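Local coordinates for protein dTDP Sugar Isomerase (Desulfovibrio desulfuricans subsp. desulfuricans str. G20, PDB 3EJK) that probably catalyses the epimerization of dTDP-4-dehydro-6-deoxy-glucose at two carbons of the sugar, the third and the fifth, giving dTDP-4-dehydro-rhamnose, at residues V87-D91 with F158-W163. Residues are numbered along the deposited sequence; the frame is centred on the assembly and turned at random.
Sequences VVLYD and FIPFSW
V88 drives one methyl straight onto the F161 ring: V88 CG2 lies 3.7 Å from the F161 ring centroid, 11° off the normal, a CH-pi contact over the centre of the face. V88 CG2 also meets the indole obliquely, 3.9 Å from W163 CH2. At chi1 173° CG2 stands anti to the carbonyl carbon, beside the backbone N, which sets it over the F161 face, while CG1 lies nearer the CG and CB end of F161. V88 and W163 are buried here, while F161 keeps some exposure. At the other end Y90 lies across P160 at about a right angle; P160 CD sits 3.5 Å from the Y90 ring centroid, over one face but toward the CE1 rim, while I159 CG2 packs 3.8 Å from Y90 CB. This stack is close but lies toward solvent, F158 and P160 being exposed. P160 centres an inverse gamma turn closed by F161 N to I159 O (2.7 Å). The irregular loop 158-163 packs without a hydrogen bond, mainly through side chains, on strand 84-90 of the cupin-clan fold's five-stranded antiparallel sheet, where I159 and W163 also reach W68 of strand 65-71 and F161 touches Q104 of strand 102-108.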
loop_
_atom_site.group_PDB
_atom_site.type_symbol
_atom_site.label_atom_id
_atom_site.label_comp_id
_atom_site.label_asym_id
_atom_site.label_seq_id
_atom_site.Cartn_x
_atom_site.Cartn_y
_atom_site.Cartn_z
ATOM N N VAL A 87 12.828 -5.635 -10.693
ATOM C CA VAL A 87 12.290 -4.727 -11.696
ATOM C C VAL A 87 13.332 -4.480 -12.775
ATOM O O VAL A 87 14.518 -4.361 -12.491
ATOM C CB VAL A 87 11.910 -3.341 -11.111
ATOM C CG1 VAL A 87 11.244 -2.467 -12.199
ATOM C CG2 VAL A 87 11.010 -3.470 -9.885
ATOM N N VAL A 88 12.876 -4.450 -14.018
ATOM C CA VAL A 88 13.738 -4.077 -15.121
ATOM C C VAL A 88 13.104 -2.932 -15.880
ATOM O O VAL A 88 11.916 -2.951 -16.205
ATOM C CB VAL A 88 14.023 -5.220 -16.098
ATOM C CG1 VAL A 88 14.798 -4.687 -17.303
ATOM C CG2 VAL A 88 14.782 -6.372 -15.417
ATOM N N LEU A 89 13.928 -1.929 -16.151
ATOM C CA LEU A 89 13.511 -0.734 -16.893
ATOM C C LEU A 89 14.276 -0.705 -18.200
ATOM O O LEU A 89 15.434 -1.069 -18.246
ATOM C CB LEU A 89 13.818 0.552 -16.100
ATOM C CG LEU A 89 13.266 0.666 -14.670
ATOM C CD1 LEU A 89 13.487 2.099 -14.174
ATOM C CD2 LEU A 89 11.818 0.329 -14.661
ATOM N N TYR A 90 13.577 -0.328 -19.263
ATOM C CA TYR A 90 14.160 -0.207 -20.607
ATOM C C TYR A 90 13.794 1.120 -21.245
ATOM O O TYR A 90 12.621 1.440 -21.429
ATOM C CB TYR A 90 13.733 -1.341 -21.525
ATOM C CG TYR A 90 14.130 -1.060 -22.955
ATOM C CD1 TYR A 90 15.465 -0.962 -23.312
ATOM C CD2 TYR A 90 13.170 -0.880 -23.941
ATOM C CE1 TYR A 90 15.837 -0.682 -24.598
ATOM C CE2 TYR A 90 13.542 -0.623 -25.237
ATOM C CZ TYR A 90 14.867 -0.522 -25.555
ATOM O OH TYR A 90 15.228 -0.244 -26.839
ATOM N N ASP A 91 14.830 1.885 -21.548
ATOM C CA ASP A 91 14.671 3.225 -22.132
ATOM C C ASP A 91 14.497 3.185 -23.646
ATOM O O ASP A 91 15.462 3.152 -24.405
ATOM C CB ASP A 91 15.859 4.101 -21.762
ATOM C CG ASP A 91 15.602 5.565 -21.999
ATOM O OD1 ASP A 91 14.618 5.897 -22.705
ATOM O OD2 ASP A 91 16.397 6.377 -21.473
ATOM N N PHE A 158 11.892 -6.712 -28.933
ATOM C CA PHE A 158 12.415 -5.330 -29.093
ATOM C C PHE A 158 12.805 -4.724 -27.738
ATOM O O PHE A 158 13.428 -3.673 -27.668
ATOM C CB PHE A 158 11.454 -4.416 -29.885
ATOM C CG PHE A 158 10.198 -4.071 -29.157
ATOM C CD1 PHE A 158 9.100 -4.897 -29.216
ATOM C CD2 PHE A 158 10.129 -2.925 -28.400
ATOM C CE1 PHE A 158 7.958 -4.585 -28.537
ATOM C CE2 PHE A 158 8.988 -2.612 -27.714
ATOM C CZ PHE A 158 7.903 -3.444 -27.783
ATOM N N ILE A 159 12.457 -5.423 -26.662
ATOM C CA ILE A 159 12.826 -4.985 -25.308
ATOM C C ILE A 159 13.938 -5.956 -24.866
ATOM O O ILE A 159 13.668 -7.130 -24.579
ATOM C CB ILE A 159 11.619 -4.945 -24.359
ATOM C CG1 ILE A 159 10.564 -3.973 -24.911
ATOM C CG2 ILE A 159 12.048 -4.482 -22.939
ATOM C CD1 ILE A 159 9.314 -3.839 -24.043
ATOM N N PRO A 160 15.196 -5.464 -24.815
ATOM C CA PRO A 160 16.382 -6.326 -24.681
ATOM C C PRO A 160 16.672 -6.957 -23.340
ATOM O O PRO A 160 17.795 -6.887 -22.843
ATOM C CB PRO A 160 17.518 -5.406 -25.097
ATOM C CG PRO A 160 17.044 -4.079 -24.617
ATOM C CD PRO A 160 15.591 -4.057 -24.989
ATOM N N PHE A 161 15.647 -7.578 -22.777
ATOM C CA PHE A 161 15.820 -8.337 -21.548
ATOM C C PHE A 161 14.971 -9.598 -21.546
ATOM O O PHE A 161 13.766 -9.550 -21.765
ATOM C CB PHE A 161 15.484 -7.501 -20.308
ATOM C CG PHE A 161 15.693 -8.247 -19.019
ATOM C CD1 PHE A 161 16.934 -8.291 -18.435
ATOM C CD2 PHE A 161 14.648 -8.922 -18.406
ATOM C CE1 PHE A 161 17.142 -8.992 -17.248
ATOM C CE2 PHE A 161 14.845 -9.628 -17.227
ATOM C CZ PHE A 161 16.109 -9.660 -16.647
ATOM N N SER A 162 15.622 -10.707 -21.225
ATOM C CA SER A 162 14.969 -12.018 -21.199
ATOM C C SER A 162 14.505 -12.447 -19.819
ATOM O O SER A 162 15.281 -12.891 -18.991
ATOM C CB SER A 162 15.906 -13.084 -21.751
ATOM O OG SER A 162 15.299 -14.353 -21.707
ATOM N N TRP A 163 13.214 -12.341 -19.596
ATOM C CA TRP A 163 12.642 -12.765 -18.327
ATOM C C TRP A 163 12.800 -14.247 -18.163
ATOM O O TRP A 163 12.922 -14.751 -17.056
ATOM C CB TRP A 163 11.161 -12.405 -18.205
ATOM C CG TRP A 163 11.003 -11.011 -17.851
ATOM C CD1 TRP A 163 10.552 -10.008 -18.647
ATOM C CD2 TRP A 163 11.350 -10.414 -16.603
ATOM N NE1 TRP A 163 10.576 -8.824 -17.961
ATOM C CE2 TRP A 163 11.067 -9.045 -16.704
ATOM C CE3 TRP A 163 11.879 -10.906 -15.407
ATOM C CZ2 TRP A 163 11.297 -8.158 -15.663
ATOM C CZ3 TRP A 163 12.101 -10.018 -14.370
ATOM C CH2 TRP A 163 11.813 -8.664 -14.506
#